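Local structure of putative peptidase (Bacteroides fragilis, 5DYN) at residues B[116-119]-B[120-123]; B[162-165]-B[166-170]; B[176-179]-B[180-184]; B[225-229]-B[230-234]. The protein is probably a cysteine protease of the clostripain (C11) family, implicated in activating Bacteroides fragilis toxin, with this chain covering the C-terminal part of the protein. One frame throughout, in Å; residues are numbered along the deposited sequence.

In the fold
All four contacts are turns of helix or helix ends. Contacts 1 and 3 lie with centres 10 Å apart and share one sodium ion, held by E118 of contact 1 and A180 of contact 3; L122 packs on both W177 and F181. Contact 2 ends the helix that precedes contact 3, and I164 CG1 reaches W177 CZ2 at 3.6 Å. Contact 4 reaches helix 119-127 through W232, whose CZ3 lies 3.6 Å from A123 CB; its own sodium site is completed by T213 and W238. Contacts 2 and 4 do not touch, their nearest atoms being about 7 Å apart.

Contact 1: residues B[116-119]-B[120-123]; sequences MSEL and ENLA. With NA (sodium ion), chain H.
E118 and N121 meet beside a sodium ion at the start of helix 119-127, which follows strand 110-115. Along E118, CB already lies 3.7 Å from the sodium. CG turns beside the backbone N (chi1 -66°) and packs against the backbone of K183; a bend at chi2 (-77°) then brings the carboxylate back toward the metal. At the tip, OE1 binds the sodium at 2.9 Å, with A180 O as another ligand. In the conformer of N121 described here, one of two deposited, N121 ND2 also donates to E118 OE1 at 2.8 Å. It arrives on the syn side, somewhat out of the carboxylate plane, with amide and carboxylate planes 61° apart.

The backbone gives evidence of how the helix starts. E118 O accepts from L122 N at 3.1 Å and L119 O from A123 N at 3.0 Å, both i to i+4 bonds. For the two residues just before, M116 and S117, the i to i+4 spacing is bridged by water: one water donates to M116 O and accepts from E120 N, while a second donates to S117 O at 2.6 Å and accepts from N121 N at 2.7 Å. L122 turns inward onto W177, F181 and W232, and E120 OE2 pairs with R45. The nearby sodium, reinforced by the N121 N-H in the conformer described, would favour the charged carboxylate of E118.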
# COMPACT_ATOMS: atom_id res chain seq x y z
N MET B 116 10.02 -1.02 7.32
CA MET B 116 9.26 -0.41 8.41
C MET B 116 10.11 -0.04 9.62
O MET B 116 9.84 0.96 10.29
CB MET B 116 8.14 -1.34 8.86
CG MET B 116 7.10 -1.64 7.80
SD MET B 116 5.96 -0.26 7.55
CE MET B 116 4.43 -1.16 7.29
N SER B 117 11.13 -0.84 9.91
CA SER B 117 11.93 -0.66 11.12
C SER B 117 12.74 0.63 11.08
O SER B 117 13.19 1.11 12.11
CB SER B 117 12.86 -1.85 11.33
OG SER B 117 13.75 -2.01 10.24
N GLU B 118 12.90 1.19 9.88
CA GLU B 118 13.69 2.41 9.70
C GLU B 118 12.83 3.67 9.73
O GLU B 118 13.35 4.78 9.59
CB GLU B 118 14.47 2.34 8.39
CG GLU B 118 15.56 1.27 8.36
CD GLU B 118 16.81 1.67 9.13
OE1 GLU B 118 16.79 2.72 9.82
OE2 GLU B 118 17.82 0.94 9.04
N LEU B 119 11.52 3.51 9.91
CA LEU B 119 10.59 4.63 9.87
C LEU B 119 10.76 5.59 11.05
O LEU B 119 10.54 6.79 10.92
CB LEU B 119 9.15 4.13 9.81
CG LEU B 119 8.52 4.14 8.41
CD1 LEU B 119 8.34 5.57 7.93
CD2 LEU B 119 9.37 3.34 7.43
N GLU B 120 11.14 5.05 12.21
CA GLU B 120 11.38 5.89 13.37
C GLU B 120 12.63 6.74 13.18
O GLU B 120 12.64 7.92 13.54
CB GLU B 120 11.47 5.04 14.64
CG GLU B 120 10.15 4.37 14.98
CD GLU B 120 10.14 3.78 16.37
OE1 GLU B 120 11.22 3.69 17.00
OE2 GLU B 120 9.05 3.40 16.85
N ASN B 121 13.69 6.14 12.63
CA ASN B 121 14.90 6.88 12.31
C ASN B 121 14.63 7.99 11.31
O ASN B 121 15.21 9.08 11.38
CB ASN B 121 15.98 5.94 11.76
CG ASN B 121 16.49 4.95 12.79
OD1 ASN B 121 16.27 5.12 13.99
ND2 ASN B 121 17.17 3.91 12.32
N LEU B 122 13.73 7.71 10.36
CA LEU B 122 13.36 8.68 9.34
C LEU B 122 12.62 9.87 9.94
O LEU B 122 12.86 11.01 9.56
CB LEU B 122 12.51 8.01 8.25
CG LEU B 122 12.20 8.87 7.03
CD1 LEU B 122 13.49 9.36 6.37
CD2 LEU B 122 11.35 8.09 6.04
N ALA B 123 11.72 9.58 10.87
CA ALA B 123 10.98 10.63 11.57
C ALA B 123 11.92 11.54 12.34
O ALA B 123 11.73 12.76 12.39
CB ALA B 123 9.95 10.02 12.51
NA NA H . 16.57 5.35 8.55
O HOH W 1 10.09 2.27 12.52
O HOH W 2 13.86 3.43 12.96

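Contact 2: residues B[162-165]-B[166-170]; sequences RFIY and QITAG
Y165, on the last turns of helix 160-167, lays its ring over the backbone of G170: G170 CA is 3.9 Å from the ring centroid, a CH-pi contact over one face. The opposite face carries R162 NH1, 3.8 Å above the plane and over the ring centre. Y165 reaches this place with CG anti to its own backbone N (chi1 -176°).

Q166 uses its CB against the carbonyls of R162 and F163, whereas its amide leaves the contact and NE2 donates to the carbonyls of D141 and S143. I167 divides its two branches: CG2 touches F163 CE1 at 3.7 Å, the two side chains running obliquely to each other, and CG1 lies 3.4 Å from I164 O.

The chain ends its helix in a Schellman motif. G170 N donates to Y165 O at 2.9 Å, in the carbonyl plane on a lone pair, and A169 N donates to Q166 O at 3.2 Å, with A169 at positive phi (51°). A third carbonyl, I164 O, is gripped twice: T168 OG1 at 2.7 Å and T168 N at 3.1 Å approach from opposite faces of its plane. I164 O thus keeps its i+4 donor and gains a hydroxyl, while Y165 O and Q166 O are met by the i+5 and i+3 bonds of the Schellman motif.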
# COMPACT_ATOMS: atom_id res chain seq x y z
N ARG B 162 12.25 14.24 -2.89
CA ARG B 162 12.38 15.42 -3.73
C ARG B 162 11.89 16.67 -3.02
O ARG B 162 12.38 17.77 -3.27
CB ARG B 162 11.63 15.23 -5.05
CG ARG B 162 12.24 14.18 -5.97
CD ARG B 162 13.60 14.62 -6.49
NE ARG B 162 14.69 14.29 -5.57
CZ ARG B 162 15.95 14.67 -5.73
NH1 ARG B 162 16.30 15.39 -6.79
NH2 ARG B 162 16.86 14.32 -4.84
N PHE B 163 10.92 16.50 -2.12
CA PHE B 163 10.42 17.62 -1.33
C PHE B 163 11.47 18.11 -0.32
O PHE B 163 11.67 19.32 -0.17
CB PHE B 163 9.13 17.22 -0.60
CG PHE B 163 8.68 18.23 0.42
CD1 PHE B 163 8.26 19.49 0.04
CD2 PHE B 163 8.67 17.90 1.77
CE1 PHE B 163 7.85 20.42 0.98
CE2 PHE B 163 8.25 18.83 2.72
CZ PHE B 163 7.84 20.09 2.32
N ILE B 164 12.12 17.18 0.37
CA ILE B 164 13.17 17.54 1.31
C ILE B 164 14.34 18.17 0.55
O ILE B 164 14.96 19.12 1.01
CB ILE B 164 13.67 16.32 2.13
CG1 ILE B 164 12.51 15.70 2.91
CG2 ILE B 164 14.76 16.74 3.11
CD1 ILE B 164 11.90 16.63 3.94
N TYR B 165 14.61 17.63 -0.64
CA TYR B 165 15.65 18.17 -1.50
C TYR B 165 15.35 19.61 -1.91
O TYR B 165 16.24 20.45 -1.96
CB TYR B 165 15.81 17.30 -2.75
CG TYR B 165 16.94 17.72 -3.66
CD1 TYR B 165 18.22 17.20 -3.48
CD2 TYR B 165 16.74 18.63 -4.68
CE1 TYR B 165 19.26 17.58 -4.31
CE2 TYR B 165 17.77 19.02 -5.51
CZ TYR B 165 19.03 18.49 -5.32
OH TYR B 165 20.06 18.87 -6.14
N GLN B 166 14.08 19.87 -2.20
CA GLN B 166 13.65 21.20 -2.63
C GLN B 166 13.87 22.24 -1.53
O GLN B 166 14.48 23.28 -1.76
CB GLN B 166 12.17 21.16 -3.03
CG GLN B 166 11.66 22.42 -3.71
CD GLN B 166 11.92 22.42 -5.20
OE1 GLN B 166 13.01 22.09 -5.66
NE2 GLN B 166 10.90 22.79 -5.98
N ILE B 167 13.37 21.95 -0.33
CA ILE B 167 13.39 22.92 0.76
C ILE B 167 14.78 23.10 1.35
O ILE B 167 15.06 24.11 2.00
CB ILE B 167 12.41 22.52 1.88
CG1 ILE B 167 12.87 21.24 2.58
CG2 ILE B 167 11.01 22.35 1.31
CD1 ILE B 167 11.99 20.84 3.73
N THR B 168 15.66 22.13 1.14
CA THR B 168 17.04 22.24 1.61
C THR B 168 17.99 22.59 0.47
O THR B 168 19.20 22.68 0.68
CB THR B 168 17.53 20.93 2.27
OG1 THR B 168 17.58 19.89 1.29
CG2 THR B 168 16.61 20.52 3.40
N ALA B 169 17.43 22.79 -0.72
CA ALA B 169 18.22 23.08 -1.92
C ALA B 169 19.35 22.07 -2.10
O ALA B 169 20.40 22.39 -2.65
CB ALA B 169 18.78 24.49 -1.85
N GLY B 170 19.11 20.84 -1.64
CA GLY B 170 20.10 19.78 -1.73
C GLY B 170 21.40 20.06 -1.01
O GLY B 170 22.46 19.61 -1.45

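Contact 3: residues B[176-179]-B[180-184]; sequences SWRE and AFDKV. With NA (sodium ion), chain H.
W177 and F181 hold their rings almost parallel, with planes 14° apart, yet the rings barely overlap: the centroids of the indole six-membered ring and the phenyl are 5.0 Å apart. What sits over the indole is instead F181 CB, 3.9 Å from the centroid of that six-membered ring in a CH-pi contact. The phenyl continues outward alongside, its CD1 3.5 Å from W177 CH2. Both residues carry CG anti to the backbone N (chi1 180° in both), which points the two side chains the same way from successive turns. W177 NE1 donates to T126 OG1, and the indole also packs on L122 and I164.

These turns belong to the end of helix 172-182, which leads through the short link K183-V184 into strand 185-196 of the mixed five-stranded sheet. Regular i to i+4 bonds run from F181 N to W177 O and from D182 N to R178 O. A180 O is instead a ligand of a sodium ion, at a metal distance of 2.6 Å, and E118 OE1 binds the same ion. A weak hydrogen bond from K183 N also reaches A180 O.

Away from the aromatic pair, R178 and D182 form a salt bridge. R178 NE donates to D182 OD1 at 2.8 Å, nearly in the guanidinium plane and on the syn side of the carboxylate. The two flat groups are turned 78° apart, and the bent R178 chain lays CD 3.4 Å from D182 OD1.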
# COMPACT_ATOMS: atom_id res chain seq x y z
N SER B 176 22.49 14.47 4.97
CA SER B 176 22.28 13.84 6.27
C SER B 176 20.94 13.12 6.30
O SER B 176 20.86 11.95 6.68
CB SER B 176 22.35 14.87 7.40
OG SER B 176 23.67 15.38 7.53
N TRP B 177 19.90 13.83 5.88
CA TRP B 177 18.56 13.26 5.82
C TRP B 177 18.51 12.10 4.83
O TRP B 177 17.88 11.08 5.09
CB TRP B 177 17.54 14.33 5.43
CG TRP B 177 16.14 13.81 5.34
CD1 TRP B 177 15.21 13.78 6.34
CD2 TRP B 177 15.51 13.23 4.19
NE1 TRP B 177 14.04 13.23 5.88
CE2 TRP B 177 14.20 12.88 4.56
CE3 TRP B 177 15.93 12.98 2.88
CZ2 TRP B 177 13.30 12.28 3.68
CZ3 TRP B 177 15.04 12.39 2.00
CH2 TRP B 177 13.74 12.05 2.40
N ARG B 178 19.18 12.29 3.69
CA ARG B 178 19.21 11.28 2.64
C ARG B 178 19.82 9.96 3.12
O ARG B 178 19.43 8.89 2.66
CB ARG B 178 20.00 11.82 1.44
CG ARG B 178 20.20 10.83 0.32
CD ARG B 178 18.87 10.34 -0.23
NE ARG B 178 19.08 9.44 -1.36
CZ ARG B 178 19.20 9.84 -2.62
NH1 ARG B 178 19.13 11.13 -2.91
NH2 ARG B 178 19.38 8.95 -3.58
N GLU B 179 20.77 10.06 4.05
CA GLU B 179 21.38 8.87 4.64
C GLU B 179 20.33 8.03 5.37
O GLU B 179 20.33 6.80 5.27
CB GLU B 179 22.50 9.26 5.61
CG GLU B 179 23.75 9.81 4.93
CD GLU B 179 24.90 10.03 5.90
OE1 GLU B 179 24.67 10.61 6.98
OE2 GLU B 179 26.03 9.62 5.57
N ALA B 180 19.45 8.70 6.09
CA ALA B 180 18.41 8.01 6.84
C ALA B 180 17.33 7.46 5.92
O ALA B 180 16.76 6.41 6.19
CB ALA B 180 17.79 8.95 7.87
N PHE B 181 17.06 8.17 4.83
CA PHE B 181 16.02 7.76 3.89
C PHE B 181 16.47 6.58 3.04
O PHE B 181 15.66 5.72 2.68
CB PHE B 181 15.62 8.93 2.98
CG PHE B 181 14.55 8.57 1.99
CD1 PHE B 181 13.21 8.55 2.37
CD2 PHE B 181 14.87 8.25 0.68
CE1 PHE B 181 12.22 8.22 1.46
CE2 PHE B 181 13.89 7.92 -0.24
CZ PHE B 181 12.56 7.91 0.15
N ASP B 182 17.76 6.53 2.73
CA ASP B 182 18.32 5.44 1.93
C ASP B 182 18.06 4.08 2.56
O ASP B 182 18.00 3.07 1.87
CB ASP B 182 19.82 5.64 1.73
CG ASP B 182 20.14 6.66 0.65
OD1 ASP B 182 19.25 6.93 -0.19
OD2 ASP B 182 21.27 7.18 0.63
N LYS B 183 17.89 4.06 3.88
CA LYS B 183 17.68 2.83 4.62
C LYS B 183 16.21 2.39 4.61
O LYS B 183 15.87 1.33 5.14
CB LYS B 183 18.15 2.99 6.06
CG LYS B 183 19.65 3.24 6.20
CD LYS B 183 19.96 3.89 7.54
CE LYS B 183 21.32 3.45 8.07
NZ LYS B 183 21.46 3.76 9.52
N VAL B 184 15.34 3.19 4.00
CA VAL B 184 13.91 2.92 4.04
C VAL B 184 13.43 2.22 2.77
O VAL B 184 12.88 1.12 2.83
CB VAL B 184 13.10 4.22 4.24
CG1 VAL B 184 11.60 3.91 4.23
CG2 VAL B 184 13.49 4.89 5.54
NA NA H . 16.57 5.35 8.55

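Contact 4: residues B[225-229]-B[230-234]; sequences TSYQQ and TEWYK. Unlike the reference sequence in segment 225-229: T225 (reference Ala). With NA (sodium ion), chain G.
Y227 and T230 form the joint between helix 221-227 and helix 231-236, a type I beta turn whose last residue is the N-cap of the second helix. The tight part is the inner corner. Y227 O accepts twice, from T230 N at 3.2 Å, well above the carbonyl plane, and from T230 OG1 at 2.8 Å, in that plane. The same hydroxyl then accepts from Y233 N at 3.2 Å, the capping bond. T230 can serve both partners because OG1 stands between its own backbone N and carbonyl carbon (chi1 66°).

Q228 lies along Y233: Q228 CA is 3.6 Å from the ring centroid, 16° off the normal, and at the far end Q228 NE2 donates to Y233 OH at 3.0 Å. The outer side is looser. Q229 is exposed and meets the second segment mainly through CB, while K234 NZ pairs with the carboxylate of E231, a residue with two deposited conformers, in a salt bridge whose hydrogen bonds are weak.

Inward, Y227 and W232 point the same way toward a sodium ion whose site is completed by T213 and W238; W122 of a neighbouring chain meets the Y227 ring edge-to-face. W232 NE1 is 2.6 Å from the ion, though a protonated indole nitrogen is an unusual cation ligand. Y227 OH also sits at the indole edge, 3.2 Å from W232 CD1.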
# COMPACT_ATOMS: atom_id res chain seq x y z
N THR B 225 -5.67 20.45 8.68
CA THR B 225 -6.12 20.13 10.02
C THR B 225 -6.15 18.62 10.22
O THR B 225 -5.68 18.11 11.24
CB THR B 225 -7.51 20.73 10.31
OG1 THR B 225 -7.44 22.16 10.26
CG2 THR B 225 -8.00 20.31 11.69
N SER B 226 -6.71 17.91 9.25
CA SER B 226 -6.79 16.45 9.30
C SER B 226 -5.41 15.81 9.40
O SER B 226 -5.25 14.77 10.04
CB SER B 226 -7.51 15.91 8.06
OG SER B 226 -8.83 16.42 7.97
N TYR B 227 -4.42 16.42 8.76
CA TYR B 227 -3.07 15.89 8.75
C TYR B 227 -2.45 15.92 10.14
O TYR B 227 -1.53 15.17 10.43
CB TYR B 227 -2.20 16.67 7.76
CG TYR B 227 -0.87 16.02 7.44
CD1 TYR B 227 -0.82 14.75 6.89
CD2 TYR B 227 0.33 16.67 7.68
CE1 TYR B 227 0.38 14.14 6.59
CE2 TYR B 227 1.54 16.08 7.39
CZ TYR B 227 1.56 14.81 6.84
OH TYR B 227 2.76 14.20 6.53
N GLN B 228 -2.96 16.80 11.00
CA GLN B 228 -2.48 16.88 12.37
C GLN B 228 -2.91 15.66 13.20
O GLN B 228 -2.51 15.51 14.35
CB GLN B 228 -2.98 18.16 13.04
CG GLN B 228 -2.62 19.42 12.28
CD GLN B 228 -3.02 20.67 13.04
OE1 GLN B 228 -4.02 21.31 12.72
NE2 GLN B 228 -2.22 21.04 14.04
N GLN B 229 -3.73 14.80 12.60
CA GLN B 229 -4.21 13.60 13.27
C GLN B 229 -3.31 12.41 13.00
O GLN B 229 -3.34 11.42 13.74
CB GLN B 229 -5.64 13.28 12.84
CG GLN B 229 -6.60 14.44 13.00
CD GLN B 229 -7.99 14.12 12.50
OE1 GLN B 229 -8.25 13.01 12.02
NE2 GLN B 229 -8.90 15.08 12.60
N THR B 230 -2.50 12.49 11.95
CA THR B 230 -1.59 11.40 11.63
C THR B 230 -0.47 11.34 12.67
O THR B 230 -0.07 12.36 13.22
CB THR B 230 -0.97 11.55 10.22
OG1 THR B 230 -0.13 12.71 10.18
CG2 THR B 230 -2.06 11.71 9.18
N GLU B 231 0.02 10.14 12.94
CA GLU B 231 1.10 9.96 13.91
C GLU B 231 2.43 10.46 13.33
O GLU B 231 3.32 10.87 14.07
CB GLU B 231 1.22 8.50 14.33
CG GLU B 231 -0.08 7.90 14.86
CD GLU B 231 -0.61 8.62 16.08
OE1 GLU B 231 0.20 9.19 16.85
OE2 GLU B 231 -1.84 8.63 16.28
N TRP B 232 2.55 10.41 12.01
CA TRP B 232 3.75 10.90 11.35
C TRP B 232 3.90 12.40 11.56
O TRP B 232 5.00 12.88 11.82
CB TRP B 232 3.73 10.58 9.85
CG TRP B 232 4.82 11.26 9.09
CD1 TRP B 232 4.69 12.38 8.31
CD2 TRP B 232 6.20 10.89 9.03
NE1 TRP B 232 5.91 12.71 7.76
CE2 TRP B 232 6.85 11.82 8.19
CE3 TRP B 232 6.95 9.86 9.61
CZ2 TRP B 232 8.22 11.74 7.92
CZ3 TRP B 232 8.30 9.79 9.33
CH2 TRP B 232 8.92 10.72 8.49
N TYR B 233 2.80 13.13 11.47
CA TYR B 233 2.79 14.57 11.73
C TYR B 233 3.41 14.91 13.08
O TYR B 233 4.22 15.83 13.19
CB TYR B 233 1.36 15.11 11.66
CG TYR B 233 1.18 16.48 12.27
CD1 TYR B 233 1.38 17.63 11.52
CD2 TYR B 233 0.80 16.63 13.60
CE1 TYR B 233 1.21 18.89 12.08
CE2 TYR B 233 0.64 17.87 14.17
CZ TYR B 233 0.84 19.00 13.40
OH TYR B 233 0.68 20.24 13.97
N LYS B 234 3.03 14.15 14.10
CA LYS B 234 3.45 14.42 15.47
C LYS B 234 4.96 14.24 15.67
O LYS B 234 5.56 14.87 16.54
CB LYS B 234 2.68 13.51 16.44
CG LYS B 234 1.18 13.73 16.41
CD LYS B 234 0.41 12.61 17.10
CE LYS B 234 -1.09 12.78 16.92
NZ LYS B 234 -1.85 11.56 17.33
NA NA G . 5.42 14.49 5.87